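Local coordinates for putative nitrite reductase NADPH (Small subunit) oxidoreductase protein (Vibrio parahaemolyticus RIMD 2210633, PDB 3C0D) that is probably the small subunit of an NAD(P)H-dependent nitrite reductase, with a Rieske-like domain of the kind that in relatives binds a [2Fe-2S] cluster, at residues S38-G50 and H91-V105. Residues are numbered along the deposited sequence; the frame is centred on the assembly and turned at random.
Sequences SGVYAVQDWDPIG and HCLKTWRVTVDDNQV
The side-chain amide of Q44 links the backbone of K94, across the contact, to that of W46 in its own segment. Q44 OE1 accepts a nearly straight bond from K94 N (2.9 Å, 164° at the hydrogen), so the side chain takes a place that a backbone carbonyl would fill in a regular sheet. Q44 NE2 donates to W46 O at 2.6 Å, almost in the amide plane. These two bonds fix the rotation of the amide. Q44 N returns a bond to K94 O (2.9 Å), and V43 CA makes a CH...O contact with the same oxygen. CG of Q44 lies between its backbone N and carbonyl carbon (chi1 75°), and rests on L93 CD2. L93 CD2 also meets P48 CD at 3.5 Å, while L93 CD1 packs on V43 CB. Farther along, I49 CG1 sits over the centre of the H91 ring, 3.4 Å from the centroid, in a CH-pi contact. In the other direction the strands splay, and side chains take over: A42 CB meets V98 CG2 (3.7 Å), and V40 CG2 meets V100 CG2. The contact joins antiparallel strands 39-47 and 95-100 of the Rieske-like domain. Strand 28-35 also pairs with 39-47, strand 104-108 pairs with 95-100, and F78 of strand 77-79 packs on P48 and L93.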
# COMPACT_ATOMS: atom_id res chain seq x y z
N SER A 38 -5.22 -3.60 -11.58
CA SER A 38 -4.18 -2.57 -11.47
C SER A 38 -2.73 -2.96 -11.21
O SER A 38 -1.82 -2.29 -11.67
CB SER A 38 -4.58 -1.57 -10.38
OG SER A 38 -5.80 -0.92 -10.69
N GLY A 39 -2.50 -4.03 -10.46
CA GLY A 39 -1.14 -4.42 -10.15
C GLY A 39 -0.97 -4.41 -8.64
O GLY A 39 -1.88 -4.83 -7.92
N VAL A 40 0.17 -3.92 -8.14
CA VAL A 40 0.39 -3.90 -6.70
C VAL A 40 0.74 -2.51 -6.15
O VAL A 40 1.63 -1.83 -6.67
CB VAL A 40 1.49 -4.91 -6.31
CG1 VAL A 40 1.59 -5.04 -4.82
CG2 VAL A 40 1.19 -6.26 -6.91
N TYR A 41 0.01 -2.08 -5.12
CA TYR A 41 0.26 -0.78 -4.49
C TYR A 41 0.81 -0.92 -3.06
O TYR A 41 0.36 -1.77 -2.29
CB TYR A 41 -1.02 0.05 -4.48
CG TYR A 41 -1.51 0.40 -5.86
CD1 TYR A 41 -2.19 -0.53 -6.62
CD2 TYR A 41 -1.24 1.65 -6.42
CE1 TYR A 41 -2.61 -0.23 -7.93
CE2 TYR A 41 -1.65 1.96 -7.72
CZ TYR A 41 -2.33 1.02 -8.47
OH TYR A 41 -2.73 1.32 -9.78
N ALA A 42 1.77 -0.08 -2.71
CA ALA A 42 2.40 -0.11 -1.39
C ALA A 42 2.14 1.21 -0.68
O ALA A 42 2.29 2.26 -1.29
CB ALA A 42 3.88 -0.32 -1.54
N VAL A 43 1.78 1.15 0.60
CA VAL A 43 1.54 2.37 1.38
C VAL A 43 2.06 2.11 2.79
O VAL A 43 2.19 0.95 3.19
CB VAL A 43 0.04 2.72 1.47
CG1 VAL A 43 -0.50 3.11 0.10
CG2 VAL A 43 -0.74 1.52 2.02
N GLN A 44 2.37 3.16 3.56
CA GLN A 44 2.84 2.95 4.92
C GLN A 44 1.76 2.22 5.70
O GLN A 44 0.57 2.54 5.57
CB GLN A 44 3.13 4.26 5.62
CG GLN A 44 1.90 5.02 6.04
CD GLN A 44 2.26 6.36 6.62
OE1 GLN A 44 2.90 7.18 5.96
NE2 GLN A 44 1.87 6.59 7.88
N ASP A 45 2.16 1.25 6.51
CA ASP A 45 1.23 0.46 7.28
C ASP A 45 0.78 1.20 8.49
O ASP A 45 -0.32 0.96 8.98
CB ASP A 45 1.85 -0.87 7.70
CG ASP A 45 0.83 -1.82 8.30
OD1 ASP A 45 -0.26 -1.99 7.70
OD2 ASP A 45 1.11 -2.41 9.36
N TRP A 46 1.61 2.11 8.98
CA TRP A 46 1.24 2.90 10.15
C TRP A 46 0.15 3.94 9.80
O TRP A 46 0.31 4.72 8.86
CB TRP A 46 2.50 3.58 10.71
CG TRP A 46 2.30 4.52 11.87
CD1 TRP A 46 2.12 5.87 11.80
CD2 TRP A 46 2.29 4.19 13.26
NE1 TRP A 46 2.01 6.40 13.06
CE2 TRP A 46 2.12 5.40 13.98
CE3 TRP A 46 2.43 2.99 13.98
CZ2 TRP A 46 2.07 5.44 15.38
CZ3 TRP A 46 2.38 3.03 15.37
CH2 TRP A 46 2.21 4.25 16.05
N ASP A 47 -0.96 3.91 10.54
CA ASP A 47 -2.08 4.83 10.36
C ASP A 47 -1.77 6.14 11.09
O ASP A 47 -1.75 6.19 12.32
CB ASP A 47 -3.34 4.22 10.97
CG ASP A 47 -4.52 5.16 10.94
OD1 ASP A 47 -4.33 6.36 10.63
OD2 ASP A 47 -5.65 4.71 11.23
N PRO A 48 -1.54 7.22 10.34
CA PRO A 48 -1.23 8.54 10.92
C PRO A 48 -2.31 9.10 11.82
O PRO A 48 -2.05 9.97 12.64
CB PRO A 48 -1.01 9.41 9.69
CG PRO A 48 -1.99 8.81 8.70
CD PRO A 48 -1.81 7.32 8.89
N ILE A 49 -3.53 8.62 11.65
CA ILE A 49 -4.66 9.06 12.44
C ILE A 49 -5.18 7.76 13.05
O ILE A 49 -5.98 7.05 12.43
CB ILE A 49 -5.81 9.62 11.57
CG1 ILE A 49 -5.26 10.57 10.50
CG2 ILE A 49 -6.80 10.36 12.44
CD1 ILE A 49 -6.31 10.99 9.51
N GLY A 50 -4.74 7.44 14.26
CA GLY A 50 -5.20 6.20 14.87
C GLY A 50 -4.00 5.66 15.60
O GLY A 50 -4.13 4.96 16.61
N HIS A 91 -3.78 14.71 5.87
CA HIS A 91 -3.10 13.42 5.98
C HIS A 91 -2.87 12.70 4.65
O HIS A 91 -3.72 12.71 3.76
CB HIS A 91 -3.87 12.53 6.95
CG HIS A 91 -3.68 12.93 8.38
ND1 HIS A 91 -2.54 12.64 9.08
CD2 HIS A 91 -4.47 13.65 9.21
CE1 HIS A 91 -2.63 13.17 10.29
NE2 HIS A 91 -3.79 13.78 10.39
N CYS A 92 -1.71 12.07 4.54
CA CYS A 92 -1.33 11.35 3.33
C CYS A 92 -0.36 10.23 3.72
O CYS A 92 0.50 10.43 4.56
CB CYS A 92 -0.65 12.33 2.35
SG CYS A 92 -0.33 11.68 0.69
N LEU A 93 -0.52 9.06 3.11
CA LEU A 93 0.36 7.93 3.42
C LEU A 93 1.58 7.89 2.52
O LEU A 93 1.51 8.25 1.34
CB LEU A 93 -0.39 6.60 3.27
CG LEU A 93 -1.64 6.29 4.10
CD1 LEU A 93 -2.10 4.86 3.81
CD2 LEU A 93 -1.34 6.45 5.56
N LYS A 94 2.71 7.45 3.06
CA LYS A 94 3.92 7.36 2.25
C LYS A 94 3.72 6.21 1.27
O LYS A 94 3.10 5.19 1.60
CB LYS A 94 5.16 7.13 3.13
CG LYS A 94 6.46 7.13 2.36
CD LYS A 94 7.66 7.08 3.28
CE LYS A 94 8.98 7.09 2.49
NZ LYS A 94 10.21 6.86 3.34
N THR A 95 4.25 6.38 0.06
CA THR A 95 4.12 5.39 -1.01
C THR A 95 5.46 4.88 -1.52
O THR A 95 6.47 5.55 -1.40
CB THR A 95 3.37 5.97 -2.21
OG1 THR A 95 3.99 7.22 -2.59
CG2 THR A 95 1.91 6.20 -1.88
N TRP A 96 5.44 3.68 -2.08
CA TRP A 96 6.64 3.07 -2.65
C TRP A 96 6.33 2.55 -4.05
O TRP A 96 5.33 1.87 -4.24
CB TRP A 96 7.12 1.91 -1.77
CG TRP A 96 7.86 2.33 -0.54
CD1 TRP A 96 9.22 2.38 -0.37
CD2 TRP A 96 7.30 2.72 0.71
NE1 TRP A 96 9.53 2.77 0.90
CE2 TRP A 96 8.37 2.99 1.59
CE3 TRP A 96 5.98 2.87 1.18
CZ2 TRP A 96 8.17 3.40 2.92
CZ3 TRP A 96 5.78 3.28 2.50
CH2 TRP A 96 6.87 3.54 3.35
N ARG A 97 7.19 2.88 -5.01
CA ARG A 97 6.99 2.44 -6.38
C ARG A 97 7.16 0.92 -6.45
O ARG A 97 8.18 0.39 -6.01
CB ARG A 97 8.00 3.12 -7.30
CG ARG A 97 8.02 4.66 -7.24
CD ARG A 97 8.56 5.22 -8.56
NE ARG A 97 7.72 4.75 -9.66
CZ ARG A 97 8.09 4.72 -10.94
NH1 ARG A 97 9.30 5.13 -11.30
NH2 ARG A 97 7.26 4.24 -11.86
N VAL A 98 6.17 0.21 -7.00
CA VAL A 98 6.26 -1.24 -7.06
C VAL A 98 5.91 -1.84 -8.43
O VAL A 98 5.01 -1.37 -9.12
CB VAL A 98 5.34 -1.87 -5.99
CG1 VAL A 98 5.44 -3.38 -6.03
CG2 VAL A 98 5.72 -1.37 -4.63
N THR A 99 6.63 -2.90 -8.81
CA THR A 99 6.39 -3.58 -10.08
C THR A 99 6.38 -5.10 -9.89
O THR A 99 6.93 -5.62 -8.91
CB THR A 99 7.46 -3.24 -11.13
OG1 THR A 99 8.76 -3.54 -10.61
CG2 THR A 99 7.37 -1.78 -11.50
N VAL A 100 5.75 -5.79 -10.84
CA VAL A 100 5.66 -7.25 -10.80
C VAL A 100 6.05 -7.81 -12.17
O VAL A 100 5.29 -7.70 -13.13
CB VAL A 100 4.22 -7.69 -10.48
CG1 VAL A 100 4.17 -9.19 -10.23
CG2 VAL A 100 3.69 -6.90 -9.30
N ASP A 101 7.23 -8.41 -12.25
CA ASP A 101 7.69 -8.97 -13.50
C ASP A 101 7.04 -10.31 -13.80
O ASP A 101 5.98 -10.34 -14.41
CB ASP A 101 9.21 -9.07 -13.48
CG ASP A 101 9.86 -7.70 -13.34
OD1 ASP A 101 9.53 -6.81 -14.16
OD2 ASP A 101 10.69 -7.52 -12.41
N ASP A 102 7.64 -11.43 -13.39
CA ASP A 102 6.97 -12.70 -13.65
C ASP A 102 5.90 -12.78 -12.58
O ASP A 102 4.75 -12.40 -12.81
CB ASP A 102 7.96 -13.86 -13.53
CG ASP A 102 8.32 -14.46 -14.89
OD1 ASP A 102 8.20 -13.76 -15.93
OD2 ASP A 102 8.73 -15.64 -14.91
N ASN A 103 6.27 -13.28 -11.42
CA ASN A 103 5.34 -13.31 -10.30
C ASN A 103 6.18 -12.75 -9.17
O ASN A 103 5.94 -12.99 -7.99
CB ASN A 103 4.87 -14.73 -9.99
CG ASN A 103 3.64 -15.11 -10.78
OD1 ASN A 103 2.66 -14.36 -10.82
ND2 ASN A 103 3.67 -16.29 -11.40
N GLN A 104 7.19 -11.99 -9.58
CA GLN A 104 8.12 -11.37 -8.67
C GLN A 104 7.69 -9.94 -8.41
O GLN A 104 7.58 -9.12 -9.33
CB GLN A 104 9.52 -11.38 -9.27
CG GLN A 104 10.59 -10.81 -8.37
CD GLN A 104 10.63 -11.52 -7.04
OE1 GLN A 104 10.77 -12.75 -6.99
NE2 GLN A 104 10.51 -10.77 -5.96
N VAL A 105 7.42 -9.64 -7.15
CA VAL A 105 7.04 -8.29 -6.79
C VAL A 105 8.29 -7.61 -6.27
O VAL A 105 8.98 -8.13 -5.41
CB VAL A 105 5.96 -8.29 -5.71
CG1 VAL A 105 5.61 -6.88 -5.34
CG2 VAL A 105 4.74 -9.03 -6.22